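PDB 5AN3: SGT1, which probably acts as a co-chaperone adaptor linking Hsp90 to Skp1-containing kinetochore and ubiquitin-ligase complexes, seen here as its helical TPR domain. Local coordinates for residues T9-L14 and H25-I30; I42-C47 and K68-K73; V90-F95 and D122-W127. One frame throughout, in Å; residues are numbered along the deposited sequence.

Contact 1 of 3, residues T9-L14 and H25-I30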
loop_
_atom_site.group_PDB
_atom_site.type_symbol
_atom_site.label_atom_id
_atom_site.label_comp_id
_atom_site.label_asym_id
_atom_site.label_seq_id
_atom_site.Cartn_x
_atom_site.Cartn_y
_atom_site.Cartn_z
ATOM N N THR B 9 -29.500 4.917 0.373
ATOM C CA THR B 9 -28.999 4.755 -1.003
ATOM C C THR B 9 -27.499 5.081 -1.048
ATOM O O THR B 9 -26.753 4.370 -1.717
ATOM C CB THR B 9 -29.816 5.636 -1.982
ATOM O OG1 THR B 9 -31.156 5.162 -2.070
ATOM C CG2 THR B 9 -29.220 5.746 -3.353
ATOM N N ALA B 10 -27.058 6.140 -0.327
ATOM C CA ALA B 10 -25.664 6.578 -0.253
ATOM C C ALA B 10 -24.802 5.540 0.477
ATOM O O ALA B 10 -23.734 5.205 -0.021
ATOM C CB ALA B 10 -25.580 7.925 0.432
ATOM N N TYR B 11 -25.291 4.990 1.621
ATOM C CA TYR B 11 -24.617 3.938 2.403
ATOM C C TYR B 11 -24.441 2.682 1.554
ATOM O O TYR B 11 -23.371 2.067 1.602
ATOM C CB TYR B 11 -25.406 3.609 3.681
ATOM C CG TYR B 11 -24.633 2.791 4.694
ATOM C CD1 TYR B 11 -23.831 3.408 5.659
ATOM C CD2 TYR B 11 -24.699 1.402 4.694
ATOM C CE1 TYR B 11 -23.129 2.658 6.606
ATOM C CE2 TYR B 11 -23.987 0.641 5.624
ATOM C CZ TYR B 11 -23.203 1.274 6.579
ATOM O OH TYR B 11 -22.493 0.529 7.498
ATOM N N LYS B 12 -25.478 2.318 0.767
ATOM C CA LYS B 12 -25.462 1.161 -0.130
ATOM C C LYS B 12 -24.436 1.366 -1.255
ATOM O O LYS B 12 -23.789 0.408 -1.659
ATOM C CB LYS B 12 -26.855 0.877 -0.713
ATOM N N ALA B 13 -24.253 2.609 -1.731
ATOM C CA ALA B 13 -23.279 2.933 -2.780
ATOM C C ALA B 13 -21.842 2.763 -2.272
ATOM O O ALA B 13 -21.013 2.227 -2.998
ATOM C CB ALA B 13 -23.493 4.351 -3.284
ATOM N N LEU B 14 -21.566 3.167 -1.015
ATOM C CA LEU B 14 -20.253 3.078 -0.381
ATOM C C LEU B 14 -19.879 1.666 0.087
ATOM O O LEU B 14 -18.779 1.198 -0.221
ATOM C CB LEU B 14 -20.212 4.029 0.829
ATOM C CG LEU B 14 -18.878 4.188 1.595
ATOM C CD1 LEU B 14 -17.714 4.538 0.662
ATOM C CD2 LEU B 14 -19.008 5.226 2.686
ATOM N N HIS B 25 -20.799 11.858 -3.807
ATOM C CA HIS B 25 -21.641 12.913 -4.369
ATOM C C HIS B 25 -23.091 12.784 -3.906
ATOM O O HIS B 25 -23.777 13.806 -3.794
ATOM C CB HIS B 25 -21.492 12.983 -5.886
ATOM C CG HIS B 25 -20.068 13.291 -6.273
ATOM N ND1 HIS B 25 -19.241 12.321 -6.847
ATOM C CD2 HIS B 25 -19.332 14.414 -6.053
ATOM C CE1 HIS B 25 -18.058 12.898 -6.996
ATOM N NE2 HIS B 25 -18.061 14.158 -6.535
ATOM N N LEU B 26 -23.531 11.558 -3.542
ATOM C CA LEU B 26 -24.836 11.342 -2.921
ATOM C C LEU B 26 -24.850 12.000 -1.550
ATOM O O LEU B 26 -25.856 12.628 -1.189
ATOM C CB LEU B 26 -25.172 9.850 -2.813
ATOM C CG LEU B 26 -25.499 9.163 -4.143
ATOM C CD1 LEU B 26 -25.445 7.675 -4.000
ATOM C CD2 LEU B 26 -26.824 9.615 -4.708
ATOM N N TYR B 27 -23.710 11.923 -0.814
ATOM C CA TYR B 27 -23.576 12.549 0.505
ATOM C C TYR B 27 -23.485 14.076 0.385
ATOM O O TYR B 27 -24.094 14.769 1.204
ATOM C CB TYR B 27 -22.394 11.968 1.290
ATOM C CG TYR B 27 -22.707 10.620 1.911
ATOM C CD1 TYR B 27 -23.721 10.484 2.848
ATOM C CD2 TYR B 27 -21.988 9.481 1.559
ATOM C CE1 TYR B 27 -24.001 9.256 3.437
ATOM C CE2 TYR B 27 -22.273 8.241 2.133
ATOM C CZ TYR B 27 -23.276 8.137 3.076
ATOM O OH TYR B 27 -23.562 6.933 3.662
ATOM N N ASP B 28 -22.787 14.598 -0.656
ATOM C CA ASP B 28 -22.706 16.038 -0.942
ATOM C C ASP B 28 -24.107 16.619 -1.138
ATOM O O ASP B 28 -24.409 17.684 -0.591
ATOM C CB ASP B 28 -21.869 16.308 -2.203
ATOM C CG ASP B 28 -20.374 16.144 -2.042
ATOM N N GLU B 29 -24.968 15.894 -1.898
ATOM C CA GLU B 29 -26.359 16.268 -2.197
ATOM C C GLU B 29 -27.177 16.351 -0.899
ATOM O O GLU B 29 -27.921 17.315 -0.727
ATOM C CB GLU B 29 -27.005 15.288 -3.209
ATOM N N ILE B 30 -27.003 15.374 0.025
ATOM C CA ILE B 30 -27.671 15.356 1.331
ATOM C C ILE B 30 -27.162 16.531 2.149
ATOM O O ILE B 30 -27.967 17.230 2.754
ATOM C CB ILE B 30 -27.478 14.009 2.076
ATOM C CG1 ILE B 30 -28.149 12.852 1.315
ATOM C CG2 ILE B 30 -28.000 14.086 3.507
ATOM C CD1 ILE B 30 -27.456 11.536 1.440
#
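A10 and L26 mark the point where the helical segments 9-14 and 25-30 come nearest, their CA atoms 5.5 Å apart while the two axes run antiparallel at 158°. The axes stay 9.4 Å from each other at closest approach. A10 sits at the centre of the contact: its side chain is a single methyl group, small enough to let larger side chains of the other helix pack against it. Its CB lies over one face of the Y27 ring, displaced toward the rim on the CZ side and 3.6 Å from the ring centroid, which makes a CH-pi contact only 15° off the ring normal. In Y27, chi1 of -78° sets CG anti to the carbonyl carbon, beside the backbone N; the far end of the ring is the part that comes near helix 3-16. On the same methyl, L26 closes in with its CB, 3.8 Å from A10 CB. Further out, L26 CD1 touches A13 CB at 3.9 Å, so the branched leucine bridges two alanines one turn apart. I30 CD1 makes a looser touch with A10 CB, 4.2 Å away.

The tyrosine tip ends beside Y11. The two side chains lie side by side and point the same way, with Y27 OH at the edge of the Y11 ring, near its plane. That hydroxyl comes 3.3 Å from Y11 N, but the angle is too poor for a hydrogen bond. Beyond this pair, the rings of Y11 and F43 of helix 38-52 meet edge-to-face, and Y27 packs on F43 as well.

No hydrogen bond joins the two segments. Cohesion therefore rests on methyl groups, a leucine and one aromatic face, and it depends on complementary shape and the exclusion of water more than on directed polar bonds.

Contact 2 of 3, residues I42-C47 and K68-K73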
loop_
_atom_site.group_PDB
_atom_site.type_symbol
_atom_site.label_atom_id
_atom_site.label_comp_id
_atom_site.label_asym_id
_atom_site.label_seq_id
_atom_site.Cartn_x
_atom_site.Cartn_y
_atom_site.Cartn_z
ATOM N N ILE B 42 -20.190 12.178 8.600
ATOM C CA ILE B 42 -19.390 11.042 9.038
ATOM C C ILE B 42 -19.049 10.141 7.867
ATOM O O ILE B 42 -17.891 9.753 7.749
ATOM C CB ILE B 42 -20.197 10.315 10.158
ATOM C CG1 ILE B 42 -19.933 10.995 11.505
ATOM C CG2 ILE B 42 -20.022 8.796 10.224
ATOM C CD1 ILE B 42 -20.978 10.701 12.595
ATOM N N PHE B 43 -20.038 9.799 7.009
ATOM C CA PHE B 43 -19.808 8.905 5.886
ATOM C C PHE B 43 -19.274 9.613 4.671
ATOM O O PHE B 43 -18.649 8.940 3.855
ATOM C CB PHE B 43 -21.020 8.063 5.574
ATOM C CG PHE B 43 -21.182 7.032 6.664
ATOM C CD1 PHE B 43 -20.141 6.149 6.983
ATOM C CD2 PHE B 43 -22.343 6.972 7.415
ATOM C CE1 PHE B 43 -20.269 5.228 8.028
ATOM C CE2 PHE B 43 -22.477 6.041 8.445
ATOM C CZ PHE B 43 -21.433 5.185 8.751
ATOM N N LYS B 44 -19.399 10.962 4.567
ATOM C CA LYS B 44 -18.703 11.661 3.476
ATOM C C LYS B 44 -17.201 11.553 3.743
ATOM O O LYS B 44 -16.438 11.297 2.817
ATOM C CB LYS B 44 -19.115 13.122 3.308
ATOM C CG LYS B 44 -18.598 13.702 1.997
ATOM C CD LYS B 44 -18.835 15.185 1.866
ATOM C CE LYS B 44 -17.806 15.775 0.929
ATOM N NZ LYS B 44 -18.043 17.217 0.681
ATOM N N ALA B 45 -16.793 11.670 5.020
ATOM C CA ALA B 45 -15.406 11.550 5.442
ATOM C C ALA B 45 -14.887 10.137 5.128
ATOM O O ALA B 45 -13.761 10.024 4.640
ATOM C CB ALA B 45 -15.264 11.882 6.928
ATOM N N ALA B 46 -15.737 9.071 5.327
ATOM C CA ALA B 46 -15.436 7.658 5.003
ATOM C C ALA B 46 -15.176 7.504 3.498
ATOM O O ALA B 46 -14.193 6.860 3.120
ATOM C CB ALA B 46 -16.569 6.735 5.443
ATOM N N CYS B 47 -16.010 8.148 2.643
ATOM C CA CYS B 47 -15.827 8.160 1.186
ATOM C C CYS B 47 -14.463 8.695 0.845
ATOM O O CYS B 47 -13.733 8.051 0.092
ATOM C CB CYS B 47 -16.906 8.988 0.497
ATOM S SG CYS B 47 -18.548 8.257 0.567
ATOM N N LYS B 68 -11.039 15.006 7.841
ATOM C CA LYS B 68 -10.876 15.465 9.232
ATOM C C LYS B 68 -11.824 16.638 9.539
ATOM O O LYS B 68 -12.479 16.631 10.585
ATOM C CB LYS B 68 -9.417 15.853 9.517
ATOM C CG LYS B 68 -9.164 16.436 10.912
ATOM N N GLU B 69 -11.929 17.613 8.603
ATOM C CA GLU B 69 -12.790 18.799 8.726
ATOM C C GLU B 69 -14.273 18.401 8.780
ATOM O O GLU B 69 -15.034 19.021 9.514
ATOM C CB GLU B 69 -12.524 19.790 7.588
ATOM N N LEU B 70 -14.669 17.340 8.054
ATOM C CA LEU B 70 -16.040 16.815 8.100
ATOM C C LEU B 70 -16.322 16.172 9.470
ATOM O O LEU B 70 -17.435 16.290 9.989
ATOM C CB LEU B 70 -16.282 15.791 6.980
ATOM C CG LEU B 70 -16.579 16.354 5.599
ATOM C CD1 LEU B 70 -16.335 15.308 4.554
ATOM C CD2 LEU B 70 -18.003 16.840 5.504
ATOM N N LEU B 71 -15.299 15.526 10.069
ATOM C CA LEU B 71 -15.417 14.939 11.403
ATOM C C LEU B 71 -15.424 16.045 12.443
ATOM O O LEU B 71 -16.124 15.934 13.433
ATOM C CB LEU B 71 -14.303 13.924 11.680
ATOM C CG LEU B 71 -14.367 12.638 10.824
ATOM C CD1 LEU B 71 -13.127 11.822 10.981
ATOM C CD2 LEU B 71 -15.642 11.824 11.087
ATOM N N ASP B 72 -14.710 17.143 12.185
ATOM C CA ASP B 72 -14.696 18.316 13.063
ATOM C C ASP B 72 -16.085 18.927 13.130
ATOM O O ASP B 72 -16.561 19.237 14.228
ATOM C CB ASP B 72 -13.657 19.373 12.598
ATOM C CG ASP B 72 -12.178 19.029 12.796
ATOM O OD1 ASP B 72 -11.878 18.031 13.509
ATOM O OD2 ASP B 72 -11.314 19.770 12.251
ATOM N N LYS B 73 -16.748 19.054 11.965
ATOM C CA LYS B 73 -18.079 19.630 11.825
ATOM C C LYS B 73 -19.102 18.750 12.542
ATOM O O LYS B 73 -20.033 19.274 13.157
ATOM C CB LYS B 73 -18.441 19.810 10.345
ATOM C CG LYS B 73 -19.383 20.974 10.120
#
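K44 meets L70 along almost its whole aliphatic length, where segments 42-47 and 68-73 run antiparallel at 170° with axes 8.3 Å apart. The lysine begins with CB, 3.7 Å from L70 CD1. CG stands anti to the backbone N (chi1 -168°) and stays against the same methyl. CD follows, 3.7 Å from L70 CD1, and is also the atom that comes within reach of L70 CD2. CE makes the last of these touches at 3.9 Å from L70 CD1. Beyond CG the chain is extended, and it passes across the leucine at about a right angle, so four successive carbons share one methyl. NZ has left the leucine by then and lies near D28 of helix 20-33. Lysine suits this partly exposed position because its methylenes can cover the apolar L70 while its ammonium group ends near the acidic D28.

Deeper in, A45 presents only a methyl group, which lets the helices come close: A45 CB is 4.0 Å from L70 CB and 4.1 Å from L71 CG. L71 CD2 comes 4.4 Å from I42 CG1 and also lies against A45 CB. L71 packs as well against R93 and Y94 of helix 84-100, its CD2 touching both I42 and R93, which makes it a shared element of two helix interfaces. L70 also touches L41 and L48 of its partner helix.

The close antiparallel packing of the successive helices 38-52 and 61-81 is consistent with the TPR fold, in which helices stack into a right-handed superhelix.

Contact 3 of 3, residues V90-F95 and D122-W127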
loop_
_atom_site.group_PDB
_atom_site.type_symbol
_atom_site.label_atom_id
_atom_site.label_comp_id
_atom_site.label_asym_id
_atom_site.label_seq_id
_atom_site.Cartn_x
_atom_site.Cartn_y
_atom_site.Cartn_z
ATOM N N VAL B 90 -18.828 10.084 16.887
ATOM C CA VAL B 90 -17.883 10.999 16.222
ATOM C C VAL B 90 -16.459 10.694 16.688
ATOM O O VAL B 90 -15.531 10.657 15.870
ATOM C CB VAL B 90 -18.209 12.512 16.366
ATOM C CG1 VAL B 90 -17.198 13.357 15.592
ATOM C CG2 VAL B 90 -19.618 12.829 15.873
ATOM N N ASN B 91 -16.298 10.451 17.999
ATOM C CA ASN B 91 -15.020 10.116 18.586
ATOM C C ASN B 91 -14.537 8.771 18.056
ATOM O O ASN B 91 -13.337 8.625 17.829
ATOM C CB ASN B 91 -15.107 10.117 20.093
ATOM C CG ASN B 91 -14.893 11.476 20.696
ATOM O OD1 ASN B 91 -13.770 11.957 20.828
ATOM N ND2 ASN B 91 -15.967 12.109 21.112
ATOM N N PHE B 92 -15.450 7.809 17.806
ATOM C CA PHE B 92 -15.037 6.510 17.256
ATOM C C PHE B 92 -14.571 6.684 15.812
ATOM O O PHE B 92 -13.584 6.069 15.453
ATOM C CB PHE B 92 -16.134 5.438 17.359
ATOM C CG PHE B 92 -15.888 4.215 16.503
ATOM C CD1 PHE B 92 -15.032 3.206 16.931
ATOM C CD2 PHE B 92 -16.530 4.062 15.278
ATOM C CE1 PHE B 92 -14.827 2.062 16.149
ATOM C CE2 PHE B 92 -16.298 2.936 14.481
ATOM C CZ PHE B 92 -15.455 1.940 14.926
ATOM N N ARG B 93 -15.274 7.504 15.002
ATOM C CA ARG B 93 -14.944 7.821 13.607
ATOM C C ARG B 93 -13.594 8.543 13.528
ATOM O O ARG B 93 -12.846 8.323 12.573
ATOM C CB ARG B 93 -16.055 8.670 12.947
ATOM C CG ARG B 93 -17.430 7.999 12.822
ATOM C CD ARG B 93 -17.393 6.553 12.371
ATOM N NE ARG B 93 -16.602 6.379 11.155
ATOM C CZ ARG B 93 -16.321 5.199 10.622
ATOM N NH1 ARG B 93 -16.782 4.086 11.180
ATOM N NH2 ARG B 93 -15.579 5.119 9.524
ATOM N N TYR B 94 -13.276 9.375 14.545
ATOM C CA TYR B 94 -11.974 10.012 14.685
ATOM C C TYR B 94 -10.893 8.954 14.911
ATOM O O TYR B 94 -9.829 9.018 14.286
ATOM C CB TYR B 94 -11.963 10.965 15.860
ATOM C CG TYR B 94 -12.310 12.397 15.556
ATOM C CD1 TYR B 94 -11.494 13.174 14.736
ATOM C CD2 TYR B 94 -13.364 13.027 16.210
ATOM C CE1 TYR B 94 -11.783 14.515 14.493
ATOM C CE2 TYR B 94 -13.657 14.371 15.986
ATOM C CZ TYR B 94 -12.868 15.111 15.123
ATOM O OH TYR B 94 -13.174 16.437 14.930
ATOM N N PHE B 95 -11.158 7.973 15.812
ATOM C CA PHE B 95 -10.207 6.897 16.065
ATOM C C PHE B 95 -9.881 6.212 14.752
ATOM O O PHE B 95 -8.699 6.077 14.439
ATOM C CB PHE B 95 -10.731 5.887 17.109
ATOM C CG PHE B 95 -10.349 4.439 16.870
ATOM C CD1 PHE B 95 -9.083 3.971 17.202
ATOM C CD2 PHE B 95 -11.260 3.542 16.323
ATOM C CE1 PHE B 95 -8.726 2.640 16.962
ATOM C CE2 PHE B 95 -10.905 2.210 16.094
ATOM C CZ PHE B 95 -9.640 1.768 16.417
ATOM N N ASP B 122 -20.240 -3.918 17.476
ATOM C CA ASP B 122 -19.849 -5.340 17.489
ATOM C C ASP B 122 -18.399 -5.566 16.968
ATOM O O ASP B 122 -17.826 -6.638 17.194
ATOM C CB ASP B 122 -20.842 -6.175 16.668
ATOM N N THR B 123 -17.812 -4.552 16.295
ATOM C CA THR B 123 -16.449 -4.599 15.759
ATOM C C THR B 123 -15.420 -4.088 16.779
ATOM O O THR B 123 -14.221 -4.187 16.518
ATOM C CB THR B 123 -16.330 -3.771 14.457
ATOM O OG1 THR B 123 -16.354 -2.381 14.770
ATOM C CG2 THR B 123 -17.390 -4.123 13.424
ATOM N N LEU B 124 -15.878 -3.511 17.916
ATOM C CA LEU B 124 -14.988 -2.947 18.938
ATOM C C LEU B 124 -13.948 -3.966 19.435
ATOM O O LEU B 124 -12.778 -3.585 19.449
ATOM C CB LEU B 124 -15.733 -2.303 20.111
ATOM C CG LEU B 124 -16.456 -0.999 19.777
ATOM C CD1 LEU B 124 -17.221 -0.491 20.951
ATOM C CD2 LEU B 124 -15.517 0.057 19.190
ATOM N N PRO B 125 -14.268 -5.261 19.725
ATOM C CA PRO B 125 -13.194 -6.190 20.127
ATOM C C PRO B 125 -12.153 -6.438 19.017
ATOM O O PRO B 125 -10.981 -6.620 19.343
ATOM C CB PRO B 125 -13.947 -7.472 20.500
ATOM C CG PRO B 125 -15.260 -7.374 19.826
ATOM C CD PRO B 125 -15.592 -5.923 19.786
ATOM N N LEU B 126 -12.557 -6.405 17.725
ATOM C CA LEU B 126 -11.634 -6.583 16.590
ATOM C C LEU B 126 -10.678 -5.377 16.476
ATOM O O LEU B 126 -9.480 -5.554 16.245
ATOM C CB LEU B 126 -12.401 -6.787 15.276
ATOM N N TRP B 127 -11.217 -4.157 16.666
ATOM C CA TRP B 127 -10.473 -2.901 16.663
ATOM C C TRP B 127 -9.538 -2.814 17.858
ATOM O O TRP B 127 -8.411 -2.356 17.705
ATOM C CB TRP B 127 -11.433 -1.720 16.696
ATOM C CG TRP B 127 -11.959 -1.295 15.365
ATOM C CD1 TRP B 127 -13.267 -1.233 14.983
ATOM C CD2 TRP B 127 -11.194 -0.785 14.269
ATOM N NE1 TRP B 127 -13.367 -0.693 13.724
ATOM C CE2 TRP B 127 -12.106 -0.430 13.252
ATOM C CE3 TRP B 127 -9.819 -0.637 14.025
ATOM C CZ2 TRP B 127 -11.685 0.098 12.019
ATOM C CZ3 TRP B 127 -9.406 -0.131 12.804
ATOM C CH2 TRP B 127 -10.333 0.248 11.824
#
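F92, F95 and W127 form an aromatic cluster that joins helix 84-100 to helix 124-135, the last helix of the chain, in a partly buried contact toward the C-terminal end of the fold. The helices themselves stay well apart, with 9.6 Å between the CA atoms of F92 and L124, and long flat side chains are what span such a gap. Both phenylalanines turn their edges to the indole. F95 directs its edge at the face of the six-membered ring, the planes standing at 82°, and F95 CZ comes 3.4 Å from W127 CE3. F92 takes the five-membered ring in an offset edge-to-face pair, with centroids 5.3 Å apart. Its CG is anti to the backbone N (chi1 165°), and its CZ ends 3.6 Å from W127 NE1. Tryptophan suits this place because its fused rings are broad enough to receive two phenylalanines at once. L124 adds a branched aliphatic cover, with CD2 3.7 Å from F92 CE1.

No hydrogen bond crosses the contact. Further aromatic rings extend the cluster: F92 stacks with Y119, and W127 meets F99 edge-to-face. Helix 104-116 backs the phenylalanines, A114 touching F92 and A107 touching F95. V90 and R93 touch helices 38-52 and 61-81, while N91 and Y94 touch helices 61-81 and 104-116.

How the contacts relate
The three contacts follow one another along the chain, and each holds a different pair of helices. The centre of contact 2 lies about 5 Å from the centre of the chain; the centres of contacts 1 and 3 lie about 14 and 10 Å from it, on opposite sides. Contact 1 is nevertheless buried, whereas contact 3 is only partly so. Neighbours are linked directly: L14 CD2 packs on C47 SG between contacts 1 and 2, and a probable hydrogen bond joins D72 OD1 to Y94 OH between contacts 2 and 3. Chemistry shifts accordingly, from alanine against a tyrosine face, through leucines against alanine and a lysine's methylenes, to large rings spanning a wider gap.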